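Local coordinates for single-strand DNA-binding protein (Agrobacterium tumefaciens, PDB 3BTP) that binds single-stranded DNA regardless of sequence and mediates nuclear uptake of the transferred T-DNA strand during plant transformation by Agrobacterium, at residues N226-T238 and I246-L259. Sequence-based numbering, arbitrary orientation.
Sequences NYKLRPEDRYIQT and IQKRYEHQFQAGSL
R249 bends twice, at chi2 (-66°) and chi3 (-63°), and this brings its guanidinium to D233 O, at the end of the 3-10 turn 231-233. There NH1 gives a weak, bent hydrogen bond to D233 O, at 2.6 Å. The CD1 methyl of I236 lies over one face of the same guanidinium. L229 crosses the R249 chain at about a right angle, and its CD2 rests 3.5 Å from R249 CG. The other methyl of L229, CD1, lies 3.6 Å from Q247 O. The carboxylate of D233 turns to R230 instead, which grips it side-on, NE to OD2 and NH2 to OD1. I246 carries CG1 between its backbone N and carbonyl carbon (chi1 63°), which sends CD1 to I236 CD1, 4.1 Å away. I236 CG2 meets L259 CD2 at 3.9 Å, and the two side chains cross at about a right angle. The backbones are tied by a hydrogen bond from I246 N to R234 O, 2.9 Å. This bond continues the pairing of the antiparallel hairpin 235-237/243-245, where I236 bonds to R244. Beyond the hairpin, 246-259 runs on as a loop: Y250 and A256 pack on helix 162-167, and F254 and L259 touch Q122 of strand 117-124.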
loop_
_atom_site.group_PDB
_atom_site.type_symbol
_atom_site.label_atom_id
_atom_site.label_comp_id
_atom_site.label_asym_id
_atom_site.label_seq_id
_atom_site.Cartn_x
_atom_site.Cartn_y
_atom_site.Cartn_z
ATOM N N ASN A 226 16.169 8.119 -19.688
ATOM C CA ASN A 226 15.901 7.665 -18.327
ATOM C C ASN A 226 15.229 6.274 -18.383
ATOM O O ASN A 226 14.765 5.752 -17.361
ATOM C CB ASN A 226 14.952 8.692 -17.665
ATOM C CG ASN A 226 15.360 9.101 -16.222
ATOM O OD1 ASN A 226 16.466 8.819 -15.736
ATOM N ND2 ASN A 226 14.442 9.792 -15.545
ATOM N N TYR A 227 15.177 5.686 -19.587
ATOM C CA TYR A 227 14.411 4.451 -19.895
ATOM C C TYR A 227 12.935 4.530 -19.491
ATOM O O TYR A 227 12.364 3.561 -18.990
ATOM C CB TYR A 227 15.131 3.180 -19.374
ATOM C CG TYR A 227 16.448 3.030 -20.087
ATOM C CD1 TYR A 227 16.565 2.246 -21.247
ATOM C CD2 TYR A 227 17.569 3.755 -19.659
ATOM C CE1 TYR A 227 17.782 2.172 -21.955
ATOM C CE2 TYR A 227 18.794 3.677 -20.354
ATOM C CZ TYR A 227 18.894 2.880 -21.497
ATOM O OH TYR A 227 20.129 2.822 -22.151
ATOM N N LYS A 228 12.328 5.705 -19.679
ATOM C CA LYS A 228 10.888 5.849 -19.414
ATOM C C LYS A 228 10.146 6.385 -20.623
ATOM O O LYS A 228 10.748 6.811 -21.612
ATOM C CB LYS A 228 10.588 6.712 -18.147
ATOM C CG LYS A 228 11.012 6.082 -16.799
ATOM C CD LYS A 228 10.685 7.040 -15.616
ATOM C CE LYS A 228 11.308 6.589 -14.264
ATOM N NZ LYS A 228 10.304 6.805 -13.135
ATOM N N LEU A 229 8.828 6.347 -20.532
ATOM C CA LEU A 229 7.995 6.939 -21.551
ATOM C C LEU A 229 8.265 8.442 -21.742
ATOM O O LEU A 229 8.432 9.157 -20.768
ATOM C CB LEU A 229 6.533 6.669 -21.227
ATOM C CG LEU A 229 6.153 5.218 -21.474
ATOM C CD1 LEU A 229 4.728 4.930 -20.938
ATOM C CD2 LEU A 229 6.318 4.794 -22.940
ATOM N N ARG A 230 8.371 8.904 -22.988
ATOM C CA ARG A 230 8.277 10.353 -23.293
ATOM C C ARG A 230 6.916 10.873 -22.791
ATOM O O ARG A 230 5.956 10.131 -22.755
ATOM C CB ARG A 230 8.362 10.630 -24.796
ATOM C CG ARG A 230 9.608 10.096 -25.471
ATOM C CD ARG A 230 9.550 10.391 -27.012
ATOM N NE ARG A 230 8.271 9.976 -27.625
ATOM C CZ ARG A 230 7.578 10.712 -28.497
ATOM N NH1 ARG A 230 8.033 11.919 -28.868
ATOM N NH2 ARG A 230 6.427 10.248 -29.002
ATOM N N PRO A 231 6.845 12.162 -22.405
ATOM C CA PRO A 231 5.565 12.712 -21.986
ATOM C C PRO A 231 4.484 12.590 -23.058
ATOM O O PRO A 231 3.336 12.367 -22.721
ATOM C CB PRO A 231 5.871 14.166 -21.689
ATOM C CG PRO A 231 7.322 14.315 -21.819
ATOM C CD PRO A 231 7.947 13.139 -22.337
ATOM N N GLU A 232 4.838 12.690 -24.333
ATOM C CA GLU A 232 3.823 12.476 -25.335
ATOM C C GLU A 232 3.330 11.056 -25.462
ATOM O O GLU A 232 2.372 10.854 -26.211
ATOM C CB GLU A 232 4.173 13.023 -26.744
ATOM C CG GLU A 232 5.615 13.033 -27.180
ATOM C CD GLU A 232 6.520 14.123 -26.489
ATOM O OE1 GLU A 232 7.046 13.817 -25.413
ATOM O OE2 GLU A 232 6.788 15.225 -27.040
ATOM N N ASP A 233 3.970 10.074 -24.816
ATOM C CA ASP A 233 3.535 8.678 -24.981
ATOM C C ASP A 233 2.876 8.126 -23.741
ATOM O O ASP A 233 2.525 6.951 -23.703
ATOM C CB ASP A 233 4.713 7.781 -25.262
ATOM C CG ASP A 233 5.358 8.022 -26.629
ATOM O OD1 ASP A 233 4.640 8.173 -27.665
ATOM O OD2 ASP A 233 6.626 8.018 -26.649
ATOM N N ARG A 234 2.737 8.942 -22.714
ATOM C CA ARG A 234 2.236 8.473 -21.427
ATOM C C ARG A 234 0.826 8.833 -21.084
ATOM O O ARG A 234 0.503 8.802 -19.921
ATOM C CB ARG A 234 3.183 8.835 -20.242
ATOM C CG ARG A 234 3.523 10.251 -20.167
ATOM C CD ARG A 234 4.241 10.599 -18.912
ATOM N NE ARG A 234 5.599 10.064 -18.892
ATOM C CZ ARG A 234 6.660 10.712 -18.409
ATOM N NH1 ARG A 234 6.544 11.968 -17.914
ATOM N NH2 ARG A 234 7.842 10.099 -18.424
ATOM N N TYR A 235 -0.009 9.138 -22.075
ATOM C CA TYR A 235 -1.451 9.452 -21.862
ATOM C C TYR A 235 -2.383 8.637 -22.707
ATOM O O TYR A 235 -2.034 8.206 -23.809
ATOM C CB TYR A 235 -1.782 10.929 -22.042
ATOM C CG TYR A 235 -0.965 11.770 -21.100
ATOM C CD1 TYR A 235 -1.410 12.070 -19.807
ATOM C CD2 TYR A 235 0.294 12.212 -21.488
ATOM C CE1 TYR A 235 -0.598 12.768 -18.944
ATOM C CE2 TYR A 235 1.075 12.939 -20.655
ATOM C CZ TYR A 235 0.640 13.207 -19.401
ATOM O OH TYR A 235 1.492 13.935 -18.631
ATOM N N ILE A 236 -3.547 8.330 -22.152
ATOM C CA ILE A 236 -4.634 7.825 -22.954
ATOM C C ILE A 236 -5.647 8.962 -22.991
ATOM O O ILE A 236 -5.843 9.627 -21.998
ATOM C CB ILE A 236 -5.272 6.542 -22.363
ATOM C CG1 ILE A 236 -4.327 5.354 -22.499
ATOM C CG2 ILE A 236 -6.576 6.217 -23.073
ATOM C CD1 ILE A 236 -3.469 5.331 -23.826
ATOM N N GLN A 237 -6.249 9.179 -24.151
ATOM C CA GLN A 237 -7.302 10.162 -24.360
ATOM C C GLN A 237 -8.659 9.484 -24.297
ATOM O O GLN A 237 -8.926 8.496 -24.997
ATOM C CB GLN A 237 -7.110 10.793 -25.763
ATOM C CG GLN A 237 -8.064 11.954 -26.128
ATOM C CD GLN A 237 -7.811 13.141 -25.288
ATOM O OE1 GLN A 237 -6.743 13.711 -25.363
ATOM N NE2 GLN A 237 -8.773 13.507 -24.428
ATOM N N THR A 238 -9.505 9.985 -23.414
ATOM C CA THR A 238 -10.889 9.615 -23.481
ATOM C C THR A 238 -11.622 10.613 -24.423
ATOM O O THR A 238 -11.215 11.796 -24.602
ATOM C CB THR A 238 -11.644 9.522 -22.049
ATOM O OG1 THR A 238 -11.754 10.817 -21.470
ATOM C CG2 THR A 238 -10.996 8.583 -21.054
ATOM N N ILE A 246 -0.550 7.015 -17.861
ATOM C CA ILE A 246 -0.249 5.590 -17.587
ATOM C C ILE A 246 1.248 5.442 -17.383
ATOM O O ILE A 246 2.016 6.350 -17.728
ATOM C CB ILE A 246 -0.794 4.602 -18.698
ATOM C CG1 ILE A 246 -0.097 4.901 -20.015
ATOM C CG2 ILE A 246 -2.374 4.671 -18.753
ATOM C CD1 ILE A 246 -0.540 4.088 -21.205
ATOM N N GLN A 247 1.635 4.278 -16.862
ATOM C CA GLN A 247 2.974 3.891 -16.488
ATOM C C GLN A 247 3.787 3.215 -17.638
ATOM O O GLN A 247 5.018 3.376 -17.747
ATOM C CB GLN A 247 2.783 2.952 -15.254
ATOM C CG GLN A 247 3.946 2.825 -14.359
ATOM C CD GLN A 247 4.523 4.178 -13.954
ATOM O OE1 GLN A 247 3.820 5.210 -13.869
ATOM N NE2 GLN A 247 5.764 4.176 -13.696
ATOM N N LYS A 248 3.100 2.499 -18.523
ATOM C CA LYS A 248 3.757 1.605 -19.444
ATOM C C LYS A 248 2.842 1.374 -20.617
ATOM O O LYS A 248 1.597 1.278 -20.414
ATOM C CB LYS A 248 4.021 0.263 -18.782
ATOM C CG LYS A 248 4.692 -0.755 -19.672
ATOM C CD LYS A 248 5.284 -1.851 -18.802
ATOM C CE LYS A 248 5.857 -2.997 -19.606
ATOM N NZ LYS A 248 6.726 -3.730 -18.610
ATOM N N ARG A 249 3.461 1.269 -21.810
ATOM C CA ARG A 249 2.798 0.963 -23.095
ATOM C C ARG A 249 2.874 -0.486 -23.466
ATOM O O ARG A 249 3.937 -1.002 -23.753
ATOM C CB ARG A 249 3.377 1.804 -24.238
ATOM C CG ARG A 249 3.333 3.294 -23.833
ATOM C CD ARG A 249 1.911 3.774 -23.697
ATOM N NE ARG A 249 1.274 3.662 -24.979
ATOM C CZ ARG A 249 0.652 4.641 -25.616
ATOM N NH1 ARG A 249 0.537 5.848 -25.059
ATOM N NH2 ARG A 249 0.126 4.383 -26.820
ATOM N N TYR A 250 1.716 -1.118 -23.461
ATOM C CA TYR A 250 1.613 -2.545 -23.666
ATOM C C TYR A 250 1.139 -2.762 -25.087
ATOM O O TYR A 250 0.333 -1.979 -25.574
ATOM C CB TYR A 250 0.586 -3.157 -22.678
ATOM C CG TYR A 250 0.998 -3.161 -21.225
ATOM C CD1 TYR A 250 1.865 -4.111 -20.752
ATOM C CD2 TYR A 250 0.512 -2.190 -20.311
ATOM C CE1 TYR A 250 2.246 -4.134 -19.401
ATOM C CE2 TYR A 250 0.901 -2.208 -18.937
ATOM C CZ TYR A 250 1.748 -3.198 -18.517
ATOM O OH TYR A 250 2.170 -3.258 -17.204
ATOM N N GLU A 251 1.619 -3.830 -25.733
ATOM C CA GLU A 251 1.120 -4.243 -27.029
ATOM C C GLU A 251 -0.403 -4.530 -27.006
ATOM O O GLU A 251 -1.087 -4.238 -27.958
ATOM C CB GLU A 251 1.839 -5.490 -27.487
ATOM C CG GLU A 251 1.224 -6.017 -28.795
ATOM C CD GLU A 251 2.021 -7.104 -29.459
ATOM O OE1 GLU A 251 3.058 -7.568 -28.894
ATOM O OE2 GLU A 251 1.600 -7.510 -30.581
ATOM N N HIS A 252 -0.917 -5.149 -25.944
ATOM C CA HIS A 252 -2.361 -5.418 -25.766
ATOM C C HIS A 252 -2.879 -4.555 -24.626
ATOM O O HIS A 252 -2.899 -4.976 -23.427
ATOM C CB HIS A 252 -2.550 -6.910 -25.452
ATOM C CG HIS A 252 -1.897 -7.812 -26.460
ATOM N ND1 HIS A 252 -0.704 -8.475 -26.215
ATOM C CD2 HIS A 252 -2.280 -8.170 -27.711
ATOM C CE1 HIS A 252 -0.372 -9.185 -27.281
ATOM N NE2 HIS A 252 -1.318 -9.021 -28.200
ATOM N N GLN A 253 -3.243 -3.337 -24.969
ATOM C CA GLN A 253 -3.554 -2.333 -23.989
ATOM C C GLN A 253 -4.770 -2.647 -23.143
ATOM O O GLN A 253 -4.730 -2.421 -21.964
ATOM C CB GLN A 253 -3.734 -0.955 -24.608
ATOM C CG GLN A 253 -2.527 -0.401 -25.394
ATOM C CD GLN A 253 -2.575 1.148 -25.414
ATOM O OE1 GLN A 253 -1.898 1.840 -24.579
ATOM N NE2 GLN A 253 -3.402 1.694 -26.300
ATOM N N PHE A 254 -5.853 -3.114 -23.733
ATOM C CA PHE A 254 -7.062 -3.365 -22.963
ATOM C C PHE A 254 -6.820 -4.517 -21.962
ATOM O O PHE A 254 -7.076 -4.359 -20.791
ATOM C CB PHE A 254 -8.288 -3.659 -23.849
ATOM C CG PHE A 254 -9.504 -4.031 -23.037
ATOM C CD1 PHE A 254 -10.043 -3.146 -22.111
ATOM C CD2 PHE A 254 -10.074 -5.272 -23.158
ATOM C CE1 PHE A 254 -11.133 -3.538 -21.308
ATOM C CE2 PHE A 254 -11.141 -5.646 -22.367
ATOM C CZ PHE A 254 -11.672 -4.768 -21.478
ATOM N N GLN A 255 -6.298 -5.640 -22.440
ATOM C CA GLN A 255 -6.034 -6.814 -21.659
ATOM C C GLN A 255 -5.019 -6.624 -20.580
ATOM O O GLN A 255 -5.111 -7.308 -19.572
ATOM C CB GLN A 255 -5.527 -7.923 -22.542
ATOM C CG GLN A 255 -6.578 -8.559 -23.406
ATOM C CD GLN A 255 -6.652 -7.896 -24.759
ATOM O OE1 GLN A 255 -5.878 -6.997 -25.055
ATOM N NE2 GLN A 255 -7.616 -8.310 -25.576
ATOM N N ALA A 256 -4.011 -5.762 -20.822
ATOM C CA ALA A 256 -3.009 -5.404 -19.825
ATOM C C ALA A 256 -3.552 -4.529 -18.712
ATOM O O ALA A 256 -2.887 -4.359 -17.717
ATOM C CB ALA A 256 -1.788 -4.762 -20.471
ATOM N N GLY A 257 -4.757 -3.986 -18.852
ATOM C CA GLY A 257 -5.354 -3.153 -17.770
ATOM C C GLY A 257 -5.113 -1.663 -17.984
ATOM O O GLY A 257 -5.551 -0.806 -17.185
ATOM N N SER A 258 -4.457 -1.331 -19.107
ATOM C CA SER A 258 -4.098 0.047 -19.358
ATOM C C SER A 258 -5.154 0.894 -20.049
ATOM O O SER A 258 -4.803 1.885 -20.671
ATOM C CB SER A 258 -2.670 0.162 -19.943
ATOM O OG SER A 258 -1.740 0.290 -18.787
ATOM N N LEU A 259 -6.439 0.545 -19.880
ATOM C CA LEU A 259 -7.549 1.243 -20.487
ATOM C C LEU A 259 -8.811 1.286 -19.658
ATOM O O LEU A 259 -9.873 1.462 -20.240
ATOM C CB LEU A 259 -7.944 0.638 -21.880
ATOM C CG LEU A 259 -7.069 0.881 -23.145
ATOM C CD1 LEU A 259 -7.716 0.377 -24.498
ATOM C CD2 LEU A 259 -6.657 2.337 -23.308
#